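Local coordinates for putative cobalamin synthesis related protein (PDB 2NPN) that binds S-adenosylmethionine and is probably a tetrapyrrole methyltransferase of cobalamin biosynthesis, likely a deacetylating precorrin-6A synthase, at residues 190-195 with 200-205; 214-219 with 228-233. One frame throughout, in Å; residues are numbered along the deposited sequence.

Contact 1 of 2, residues 190-195 with 200-205; sequences TAWQDV and TYMWWG
W192 lays one face of its indole under the bent end of M202, a selenomethionine, while the far end of the same ring meets the indole of W204. Followed outward, W192 starts at CB, 3.8 Å from M202 SE. CG lies between the backbone N and the carbonyl carbon (chi1 58°), which carries the ring from the short helix 192-195 toward strand 200-206. The ring sits under the M202 tip: CG, CD2 and CE3 face SE, and CD1, NE1 and CE2 face the methyl, with CG and CD2 near both. CE is 3.8 Å from the centroid of the W192 five-membered ring and almost on its normal, a CH-pi contact; SE, 4.0 Å from that centroid, makes the Met-aromatic contact over the same face. The M202 chain runs extended and then turns at its last torsion (chi3 58°), bringing both atoms to bear. On the opposite face of the indole lies CB of T190. At the benzo end CZ3 and CH2 of W192 approach W204 NE1, CH2 at 3.8 Å, and the planes of the two indoles are inclined at 71°. Both indole N-H groups are spent elsewhere: W192 NE1 bonds to G224 O in helix 220-238, and W204 NE1 to OD2 of D243, an S-adenosylmethionine-binding residue. Y245 adds an edge-to-face ring to W192. This is the hydrophobic layer between the mixed sheet and its helical cover, probably held by dispersion and the selenium-aromatic contact, with the buried N-H groups satisfied by outside acceptors.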
loop_
_atom_site.group_PDB
_atom_site.type_symbol
_atom_site.label_atom_id
_atom_site.label_comp_id
_atom_site.label_asym_id
_atom_site.label_seq_id
_atom_site.Cartn_x
_atom_site.Cartn_y
_atom_site.Cartn_z
ATOM N N THR A 190 6.453 17.445 3.500
ATOM C CA THR A 190 7.334 17.221 4.685
ATOM C C THR A 190 6.568 17.719 5.926
ATOM O O THR A 190 7.001 18.604 6.663
ATOM C CB THR A 190 8.757 17.898 4.617
ATOM O OG1 THR A 190 8.600 19.321 4.568
ATOM C CG2 THR A 190 9.591 17.362 3.414
ATOM N N ALA A 191 5.413 17.102 6.170
ATOM C CA ALA A 191 4.438 17.662 7.102
ATOM C C ALA A 191 4.894 17.647 8.568
ATOM O O ALA A 191 4.376 18.421 9.386
ATOM C CB ALA A 191 3.039 16.976 6.899
ATOM N N TRP A 192 5.873 16.805 8.904
ATOM C CA TRP A 192 6.476 16.815 10.224
ATOM C C TRP A 192 7.018 18.204 10.604
ATOM O O TRP A 192 7.047 18.560 11.777
ATOM C CB TRP A 192 7.589 15.782 10.368
ATOM C CG TRP A 192 8.752 15.888 9.386
ATOM C CD1 TRP A 192 9.861 16.651 9.538
ATOM C CD2 TRP A 192 8.902 15.199 8.152
ATOM N NE1 TRP A 192 10.695 16.462 8.480
ATOM C CE2 TRP A 192 10.143 15.562 7.621
ATOM C CE3 TRP A 192 8.116 14.286 7.455
ATOM C CZ2 TRP A 192 10.604 15.055 6.413
ATOM C CZ3 TRP A 192 8.586 13.767 6.280
ATOM C CH2 TRP A 192 9.814 14.169 5.762
ATOM N N GLN A 193 7.502 18.939 9.622
ATOM C CA GLN A 193 8.105 20.239 9.936
ATOM C C GLN A 193 7.068 21.214 10.467
ATOM O O GLN A 193 7.396 22.137 11.259
ATOM C CB GLN A 193 8.800 20.775 8.679
ATOM C CG GLN A 193 10.068 20.005 8.270
ATOM C CD GLN A 193 11.229 20.214 9.245
ATOM O OE1 GLN A 193 11.204 19.704 10.356
ATOM N NE2 GLN A 193 12.242 21.004 8.835
ATOM N N ASP A 194 5.817 21.033 10.053
ATOM C CA ASP A 194 4.739 21.969 10.336
ATOM C C ASP A 194 4.075 21.759 11.699
ATOM O O ASP A 194 3.413 22.672 12.202
ATOM C CB ASP A 194 3.679 21.858 9.229
ATOM C CG ASP A 194 4.275 22.007 7.814
ATOM O OD1 ASP A 194 5.117 22.903 7.596
ATOM O OD2 ASP A 194 3.889 21.214 6.930
ATOM N N VAL A 195 4.239 20.586 12.294
ATOM C CA VAL A 195 3.503 20.258 13.514
ATOM C C VAL A 195 4.377 19.940 14.727
ATOM O O VAL A 195 3.873 19.753 15.823
ATOM C CB VAL A 195 2.555 19.076 13.292
ATOM C CG1 VAL A 195 1.546 19.440 12.202
ATOM C CG2 VAL A 195 3.303 17.803 12.892
ATOM N N THR A 200 8.642 16.453 20.015
ATOM C CA THR A 200 8.170 15.527 18.979
ATOM C C THR A 200 9.313 14.682 18.460
ATOM O O THR A 200 10.319 15.234 17.956
ATOM C CB THR A 200 7.557 16.302 17.811
ATOM O OG1 THR A 200 6.619 17.260 18.320
ATOM C CG2 THR A 200 6.904 15.305 16.810
ATOM N N TYR A 201 9.152 13.365 18.559
ATOM C CA TYR A 201 10.150 12.408 18.083
ATOM C C TYR A 201 9.589 11.783 16.794
ATOM O O TYR A 201 8.379 11.571 16.722
ATOM C CB TYR A 201 10.386 11.307 19.103
ATOM C CG TYR A 201 11.701 10.606 18.895
ATOM C CD1 TYR A 201 12.871 11.092 19.481
ATOM C CD2 TYR A 201 11.790 9.441 18.170
ATOM C CE1 TYR A 201 14.071 10.458 19.291
ATOM C CE2 TYR A 201 12.993 8.794 17.989
ATOM C CZ TYR A 201 14.141 9.303 18.551
ATOM O OH TYR A 201 15.410 8.726 18.420
HETATM N N MSE A 202 10.460 11.471 15.838
HETATM C CA MSE A 202 10.018 10.828 14.601
HETATM C C MSE A 202 10.859 9.588 14.282
HETATM O O MSE A 202 12.097 9.591 14.415
HETATM C CB MSE A 202 10.110 11.813 13.413
HETATM C CG MSE A 202 9.686 11.182 12.094
HETATM SE SE MSE A 202 9.534 12.468 10.596
HETATM C CE MSE A 202 11.334 13.183 10.595
ATOM N N TRP A 203 10.147 8.521 13.873
ATOM C CA TRP A 203 10.730 7.397 13.189
ATOM C C TRP A 203 10.237 7.384 11.748
ATOM O O TRP A 203 9.040 7.363 11.508
ATOM C CB TRP A 203 10.349 6.100 13.850
ATOM C CG TRP A 203 10.870 5.923 15.256
ATOM C CD1 TRP A 203 12.015 5.292 15.651
ATOM C CD2 TRP A 203 10.210 6.334 16.457
ATOM N NE1 TRP A 203 12.115 5.296 17.033
ATOM C CE2 TRP A 203 11.011 5.911 17.544
ATOM C CE3 TRP A 203 9.008 7.015 16.722
ATOM C CZ2 TRP A 203 10.623 6.130 18.880
ATOM C CZ3 TRP A 203 8.639 7.217 18.052
ATOM C CH2 TRP A 203 9.448 6.785 19.103
ATOM N N TRP A 204 11.175 7.434 10.803
ATOM C CA TRP A 204 10.879 7.636 9.387
ATOM C C TRP A 204 11.490 6.517 8.571
ATOM O O TRP A 204 12.549 5.954 8.902
ATOM C CB TRP A 204 11.395 9.013 8.963
ATOM C CG TRP A 204 11.198 9.419 7.583
ATOM C CD1 TRP A 204 10.150 10.152 7.082
ATOM C CD2 TRP A 204 12.091 9.196 6.469
ATOM N NE1 TRP A 204 10.331 10.379 5.739
ATOM C CE2 TRP A 204 11.504 9.801 5.332
ATOM C CE3 TRP A 204 13.320 8.529 6.315
ATOM C CZ2 TRP A 204 12.138 9.815 4.081
ATOM C CZ3 TRP A 204 13.910 8.510 5.065
ATOM C CH2 TRP A 204 13.322 9.153 3.966
ATOM N N GLY A 205 10.824 6.168 7.466
ATOM C CA GLY A 205 11.412 5.258 6.537
ATOM C C GLY A 205 10.871 5.408 5.141
ATOM O O GLY A 205 9.690 5.691 4.950
#

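Contact 2 of 2, residues 214-219 with 228-233; sequences VLRKGY and AELKQQ. With MG (magnesium ion), chain B.
L230 sets its CD2 methyl against V214 and R216, two residues on the same side of strand 214-217. The close packing is all at this one methyl. It lies 3.7 Å from R216 NE and equally near CZ and NH2, over one face of the guanidinium, and 3.8 Å from R216 CG, so the aliphatic root and the charged head of the arginine both rest on it. V214 CG1 meets the same CD2 at 4.0 Å, whereas CD1 only comes within 4.1 Å of R216 NH2. The L230 side chain leaves the helix with CG anti to the backbone N (chi1 177°) and crosses the arginine at about a right angle. R216 bends early (chi2 -67°), and its head folds back over the strand, where NH1 donates to L215 O at 2.9 Å. That bond lies close to the guanidinium plane but reaches the oxygen from above the carbonyl plane; it limits how the flat group can turn over the leucine. Strand 214-217 is an outermost strand of the mixed sheet in the C-terminal part of this tetrapyrrole methylase, and helix 220-238, which follows after the turn at G218 and the N-cap Y219, returns across the sheet face; L230 also touches W204 on the neighbouring strand. The looser side is where L230 CD1 and V214 CG1 stand, and R216 is exposed to solvent. K231 turns elsewhere, to a salt bridge with D243. At the other end of 214-219, Y219 OH binds the magnesium ion at 2.2 Å, with L250 O as the second protein ligand.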
loop_
_atom_site.group_PDB
_atom_site.type_symbol
_atom_site.label_atom_id
_atom_site.label_comp_id
_atom_site.label_asym_id
_atom_site.label_seq_id
_atom_site.Cartn_x
_atom_site.Cartn_y
_atom_site.Cartn_z
ATOM N N VAL A 214 15.684 3.103 3.489
ATOM C CA VAL A 214 16.371 4.125 4.258
ATOM C C VAL A 214 15.564 4.451 5.484
ATOM O O VAL A 214 14.338 4.681 5.378
ATOM C CB VAL A 214 16.569 5.422 3.421
ATOM C CG1 VAL A 214 17.344 6.426 4.212
ATOM C CG2 VAL A 214 17.251 5.122 2.097
ATOM N N LEU A 215 16.235 4.420 6.640
ATOM C CA LEU A 215 15.621 4.708 7.937
ATOM C C LEU A 215 16.281 5.912 8.560
ATOM O O LEU A 215 17.483 6.090 8.455
ATOM C CB LEU A 215 15.769 3.541 8.905
ATOM C CG LEU A 215 15.233 2.191 8.428
ATOM C CD1 LEU A 215 15.560 1.120 9.529
ATOM C CD2 LEU A 215 13.737 2.243 8.114
ATOM N N ARG A 216 15.480 6.730 9.223
ATOM C CA ARG A 216 15.985 7.829 10.060
ATOM C C ARG A 216 15.106 7.922 11.296
ATOM O O ARG A 216 13.917 7.645 11.238
ATOM C CB ARG A 216 15.950 9.182 9.342
ATOM C CG ARG A 216 16.842 9.278 8.116
ATOM C CD ARG A 216 18.299 9.211 8.528
ATOM N NE ARG A 216 19.190 9.499 7.402
ATOM C CZ ARG A 216 19.680 8.596 6.567
ATOM N NH1 ARG A 216 19.446 7.313 6.727
ATOM N NH2 ARG A 216 20.483 9.001 5.571
ATOM N N LYS A 217 15.713 8.323 12.407
ATOM C CA LYS A 217 14.988 8.614 13.616
ATOM C C LYS A 217 15.658 9.696 14.464
ATOM O O LYS A 217 16.875 9.872 14.439
ATOM C CB LYS A 217 14.798 7.375 14.471
ATOM C CG LYS A 217 16.064 6.850 15.110
ATOM C CD LYS A 217 15.768 5.674 16.037
ATOM C CE LYS A 217 17.003 5.159 16.724
ATOM N NZ LYS A 217 17.918 4.645 15.684
ATOM N N GLY A 218 14.840 10.370 15.235
ATOM C CA GLY A 218 15.303 11.394 16.119
ATOM C C GLY A 218 14.282 12.467 16.404
ATOM O O GLY A 218 13.180 12.450 15.853
ATOM N N TYR A 219 14.629 13.412 17.274
ATOM C CA TYR A 219 13.720 14.525 17.489
ATOM C C TYR A 219 13.573 15.345 16.228
ATOM O O TYR A 219 14.570 15.634 15.554
ATOM C CB TYR A 219 14.194 15.419 18.649
ATOM C CG TYR A 219 13.914 14.779 19.991
ATOM C CD1 TYR A 219 12.677 14.940 20.607
ATOM C CD2 TYR A 219 14.869 13.958 20.617
ATOM C CE1 TYR A 219 12.390 14.327 21.807
ATOM C CE2 TYR A 219 14.599 13.342 21.836
ATOM C CZ TYR A 219 13.367 13.510 22.419
ATOM O OH TYR A 219 13.057 12.903 23.608
ATOM N N ALA A 228 13.985 16.193 5.474
ATOM C CA ALA A 228 13.331 16.908 4.366
ATOM C C ALA A 228 14.298 16.945 3.179
ATOM O O ALA A 228 13.881 16.663 2.052
ATOM C CB ALA A 228 12.876 18.303 4.794
ATOM N N GLU A 229 15.579 17.208 3.443
ATOM C CA GLU A 229 16.600 17.307 2.394
ATOM C C GLU A 229 16.788 15.920 1.770
ATOM O O GLU A 229 16.844 15.782 0.537
ATOM C CB GLU A 229 17.949 17.814 2.945
ATOM C CG GLU A 229 17.962 19.216 3.566
ATOM C CD GLU A 229 19.068 19.372 4.638
ATOM O OE1 GLU A 229 19.980 18.495 4.684
ATOM O OE2 GLU A 229 19.048 20.361 5.433
ATOM N N LEU A 230 16.881 14.897 2.625
ATOM C CA LEU A 230 17.088 13.526 2.200
ATOM C C LEU A 230 15.934 13.099 1.290
ATOM O O LEU A 230 16.125 12.478 0.243
ATOM C CB LEU A 230 17.158 12.602 3.428
ATOM C CG LEU A 230 17.292 11.114 3.132
ATOM C CD1 LEU A 230 18.597 10.752 2.378
ATOM C CD2 LEU A 230 17.212 10.408 4.460
ATOM N N LYS A 231 14.712 13.427 1.689
ATOM C CA LYS A 231 13.530 12.956 0.936
ATOM C C LYS A 231 13.563 13.540 -0.498
ATOM O O LYS A 231 13.313 12.832 -1.480
ATOM C CB LYS A 231 12.253 13.335 1.709
ATOM C CG LYS A 231 10.937 12.932 1.029
ATOM C CD LYS A 231 9.764 13.220 1.879
ATOM C CE LYS A 231 8.452 12.766 1.276
ATOM N NZ LYS A 231 7.379 12.866 2.262
ATOM N N GLN A 232 13.944 14.800 -0.620
ATOM C CA GLN A 232 14.063 15.424 -1.933
ATOM C C GLN A 232 15.184 14.794 -2.757
ATOM O O GLN A 232 15.004 14.560 -3.949
ATOM C CB GLN A 232 14.249 16.930 -1.786
ATOM C CG GLN A 232 12.938 17.638 -1.498
ATOM C CD GLN A 232 13.130 18.989 -0.834
ATOM O OE1 GLN A 232 13.536 19.069 0.327
ATOM N NE2 GLN A 232 12.832 20.055 -1.564
ATOM N N GLN A 233 16.339 14.548 -2.124
ATOM C CA GLN A 233 17.489 13.909 -2.761
ATOM C C GLN A 233 17.058 12.550 -3.352
ATOM O O GLN A 233 17.281 12.269 -4.539
ATOM C CB GLN A 233 18.648 13.740 -1.748
ATOM C CG GLN A 233 19.294 15.085 -1.252
ATOM C CD GLN A 233 20.184 15.004 0.034
ATOM O OE1 GLN A 233 20.328 13.950 0.690
ATOM N NE2 GLN A 233 20.818 16.145 0.370
HETATM MG MG MG B . 11.576 13.651 25.110
#

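Contact 1 is buried and contact 2 lies at the surface, their centres about 9 Å apart on one mixed sheet. Strands 200-206 and 214-217 are antiparallel neighbours, probably hydrogen-bonded through W204 N to R216 O at 2.8 Å, with M202 N to G218 O at 2.9 Å just beyond the strand. Helix 220-238 serves both: its V227 touches W192 and W204, and its 228-233 part forms one side of contact 2. Inside, aromatic rings and selenium make the larger interface, 190 Å² against 114 Å². Toward the sheet edge one leucine methyl packs against a valine and a guanidinium face. One oxygen, D243 OD2, takes a hydrogen bond from W204 and a salt bridge from K231, tying the two regions together.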